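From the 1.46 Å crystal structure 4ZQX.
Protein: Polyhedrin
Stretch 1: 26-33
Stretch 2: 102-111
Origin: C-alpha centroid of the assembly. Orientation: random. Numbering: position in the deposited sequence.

Stretch 1, residues 26-33: NMELVIVA
Stretch 2, residues 102-111: LSFYLRGNVD

Two neighbouring strands of polyhedrin illustrate how an antiparallel pair separates its tasks: backbone amides fix the register, while side chains alternate between two faces. Strand 27-33 and strand 102-107 approach to 4.8 Å, their N-to-C directions 167° apart. Both are extended, with phi from -80° to -141° and psi from 115° to 152°. Glu 28 pairs with Arg 107, Leu 29 with Leu 106, Val 30 with Tyr 105, Ile 31 with Phe 104, Val 32 with Ser 103 and Ala 33 with Leu 102, CA atoms lying 4.7 to 5.1 Å apart.

Every second pair closes a double hydrogen bond. Glu 28 N donates to Arg 107 O at 2.8 Å and Arg 107 N to Glu 28 O at 2.9 Å; Val 30 N to Tyr 105 O and Tyr 105 N to Val 30 O are both 2.9 Å; Val 32 N reaches Ser 103 O at 2.8 Å, and Ser 103 N returns to Val 32 O at 2.9 Å. Between these hydrogen-bonded pairs, CA-H...O contacts of 3.4 Å join Leu 106 CA to Glu 28 O, Leu 29 CA to Tyr 105 O, Ile 31 CA to Ser 103 O and Leu 102 CA to Val 32 O.

The last bridged pair is Glu 28 with Arg 107. Next comes Gly 108, its CA 4.6 Å from that of Met 27; its phi/psi of 134/-159 would jam a CB against the preceding carbonyl O, and that CB would also sit 3.1 Å from Met 27 CA. Beyond it, a weak bond joins Val 110 N to Gly 108 O (2.9 Å), and a water bridges Asn 26 O (3.1 Å) and Asn 109 N (2.8 Å).

All the strand residues are buried. On the face formed by Leu 29, Ile 31, Ala 33, Leu 102, Phe 104 and Leu 106, every side chain from these stretches is apolar, as burial favours. Leu 29 (t, p) meets Leu 106 (m, p) through their CD1 atoms at 3.9 Å; Ile 31 (m, t) sets CG1 3.8 Å from CD2 of Phe 104 (chi1 m, chi2 82°), oblique to the ring; the small Ala 33 receives Leu 102 (m, t), CB to CD2 3.7 Å.

The face of Glu 28, Val 30, Val 32, Ser 103, Tyr 105 and Arg 107 is mixed. Val 30 and Val 32 are both t, and Val 32 CG2 lies at the edge of the Tyr 105 ring (chi1 m, chi2 -77°), 4.2 Å from CE2. Ser 103 (m) shares a water with the backbone, OG at 2.6 Å and Val 32 O at 3.0 Å. Glu 28 (m, m, chi3 -19°) and extended Arg 107 (t, t, t, chi4 -85°) pack CB to CB at 4.3 Å; their polar ends, like the Tyr 105 hydroxyl, are hydrogen-bonded elsewhere in the structure. Met 27 (m, t, m), the first residue of its strand, sets SD 3.9 Å from CG2 of Val 110 (t), which lies beyond the end of the other strand. The surface buried between the two stretches, both sides summed, is 653 Å².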

# COMPACT_ATOMS: atom_id res chain seq x y z
N ASN A 26 -3.48 16.26 10.21
CA ASN A 26 -3.25 14.85 10.49
C ASN A 26 -3.35 14.46 11.96
O ASN A 26 -2.86 15.16 12.84
CB ASN A 26 -1.87 14.44 9.98
CG ASN A 26 -1.82 14.24 8.50
OD1 ASN A 26 -2.79 13.81 7.89
ND2 ASN A 26 -0.68 14.56 7.91
N MET A 27 -3.92 13.28 12.20
CA MET A 27 -3.64 12.53 13.42
C MET A 27 -2.31 11.82 13.18
O MET A 27 -1.97 11.52 12.03
CB MET A 27 -4.72 11.49 13.71
CG MET A 27 -6.11 12.09 13.94
SD MET A 27 -7.39 10.81 14.00
CE MET A 27 -7.49 10.40 12.26
N GLU A 28 -1.57 11.56 14.26
CA GLU A 28 -0.23 10.97 14.16
C GLU A 28 -0.14 9.66 14.93
O GLU A 28 -0.63 9.56 16.06
CB GLU A 28 0.82 11.94 14.71
CG GLU A 28 0.75 13.35 14.17
CD GLU A 28 1.18 13.50 12.72
OE1 GLU A 28 1.88 12.60 12.22
OE2 GLU A 28 0.85 14.54 12.10
N LEU A 29 0.50 8.67 14.32
CA LEU A 29 0.75 7.37 14.96
C LEU A 29 2.23 7.02 14.82
O LEU A 29 2.76 6.97 13.71
CB LEU A 29 -0.11 6.28 14.31
CG LEU A 29 0.19 4.82 14.68
CD1 LEU A 29 -0.11 4.53 16.14
CD2 LEU A 29 -0.59 3.87 13.78
N VAL A 30 2.90 6.79 15.94
CA VAL A 30 4.23 6.21 15.93
C VAL A 30 4.22 4.92 16.70
O VAL A 30 3.86 4.88 17.87
CB VAL A 30 5.29 7.14 16.54
CG1 VAL A 30 6.66 6.44 16.58
CG2 VAL A 30 5.38 8.42 15.74
N ILE A 31 4.61 3.85 16.03
CA ILE A 31 4.76 2.56 16.67
C ILE A 31 6.24 2.30 16.86
O ILE A 31 7.01 2.45 15.92
CB ILE A 31 4.16 1.46 15.80
CG1 ILE A 31 2.67 1.77 15.59
CG2 ILE A 31 4.36 0.08 16.44
CD1 ILE A 31 1.98 0.87 14.63
N VAL A 32 6.62 1.94 18.08
CA VAL A 32 8.00 1.61 18.38
C VAL A 32 8.12 0.17 18.86
O VAL A 32 7.48 -0.22 19.85
CB VAL A 32 8.57 2.51 19.50
CG1 VAL A 32 10.05 2.18 19.78
CG2 VAL A 32 8.37 3.98 19.15
N ALA A 33 8.95 -0.60 18.16
CA ALA A 33 9.32 -1.95 18.57
C ALA A 33 10.69 -1.90 19.23
O ALA A 33 11.61 -1.33 18.67
CB ALA A 33 9.35 -2.89 17.36
N LEU A 102 6.10 -3.53 22.47
CA LEU A 102 5.59 -2.58 21.49
C LEU A 102 4.95 -1.41 22.20
O LEU A 102 4.24 -1.60 23.20
CB LEU A 102 4.56 -3.22 20.58
CG LEU A 102 5.01 -4.39 19.71
CD1 LEU A 102 3.83 -5.03 19.02
CD2 LEU A 102 6.01 -3.90 18.71
N SER A 103 5.23 -0.20 21.71
CA SER A 103 4.67 1.03 22.21
C SER A 103 3.95 1.73 21.08
O SER A 103 4.51 1.87 19.99
CB SER A 103 5.79 1.95 22.71
OG SER A 103 6.56 1.30 23.69
N PHE A 104 2.73 2.19 21.35
CA PHE A 104 1.89 2.85 20.37
C PHE A 104 1.63 4.27 20.85
O PHE A 104 0.99 4.46 21.87
CB PHE A 104 0.55 2.12 20.21
CG PHE A 104 0.68 0.72 19.69
CD1 PHE A 104 1.00 -0.32 20.53
CD2 PHE A 104 0.48 0.46 18.35
CE1 PHE A 104 1.13 -1.60 20.05
CE2 PHE A 104 0.61 -0.81 17.87
CZ PHE A 104 0.94 -1.84 18.72
N TYR A 105 2.13 5.26 20.11
CA TYR A 105 1.98 6.67 20.46
C TYR A 105 1.01 7.34 19.49
O TYR A 105 1.24 7.33 18.29
CB TYR A 105 3.34 7.35 20.41
CG TYR A 105 4.25 6.88 21.53
CD1 TYR A 105 4.07 7.35 22.82
CD2 TYR A 105 5.25 5.94 21.30
CE1 TYR A 105 4.86 6.91 23.86
CE2 TYR A 105 6.06 5.52 22.34
CZ TYR A 105 5.85 6.00 23.62
OH TYR A 105 6.63 5.60 24.70
N LEU A 106 -0.09 7.88 20.02
CA LEU A 106 -1.13 8.52 19.21
C LEU A 106 -1.25 9.98 19.58
O LEU A 106 -1.33 10.31 20.77
CB LEU A 106 -2.49 7.84 19.42
CG LEU A 106 -2.74 6.45 18.82
CD1 LEU A 106 -1.90 5.38 19.49
CD2 LEU A 106 -4.22 6.09 18.91
N ARG A 107 -1.27 10.87 18.59
CA ARG A 107 -1.34 12.29 18.90
C ARG A 107 -2.26 12.99 17.91
O ARG A 107 -2.07 12.89 16.71
CB ARG A 107 0.05 12.95 18.85
CG ARG A 107 0.11 14.35 19.47
CD ARG A 107 1.38 15.12 19.08
NE ARG A 107 1.56 16.31 19.91
CZ ARG A 107 0.99 17.49 19.68
NH1 ARG A 107 0.23 17.67 18.62
NH2 ARG A 107 1.21 18.50 20.52
N GLY A 108 -3.23 13.73 18.43
CA GLY A 108 -4.12 14.49 17.59
C GLY A 108 -5.57 14.36 17.95
O GLY A 108 -5.92 13.99 19.08
N ASN A 109 -6.43 14.67 16.97
CA ASN A 109 -7.86 14.75 17.19
C ASN A 109 -8.53 13.38 17.03
O ASN A 109 -9.39 13.19 16.18
CB ASN A 109 -8.47 15.79 16.26
CG ASN A 109 -9.86 16.22 16.68
OD1 ASN A 109 -10.23 16.11 17.85
ND2 ASN A 109 -10.63 16.74 15.74
N VAL A 110 -8.12 12.44 17.89
CA VAL A 110 -8.51 11.04 17.81
C VAL A 110 -9.83 10.72 18.50
O VAL A 110 -10.14 11.27 19.54
CB VAL A 110 -7.39 10.17 18.43
CG1 VAL A 110 -7.79 8.67 18.51
CG2 VAL A 110 -6.08 10.37 17.67
N ASP A 111 -10.60 9.82 17.91
CA ASP A 111 -11.79 9.28 18.57
C ASP A 111 -11.32 8.16 19.49
O ASP A 111 -11.15 7.00 19.07
CB ASP A 111 -12.79 8.73 17.56
CG ASP A 111 -14.10 8.30 18.21
OD1 ASP A 111 -14.13 8.16 19.46
OD2 ASP A 111 -15.10 8.11 17.49
O HOH W 1 -5.44 15.59 14.48
O HOH W 2 8.52 0.00 22.61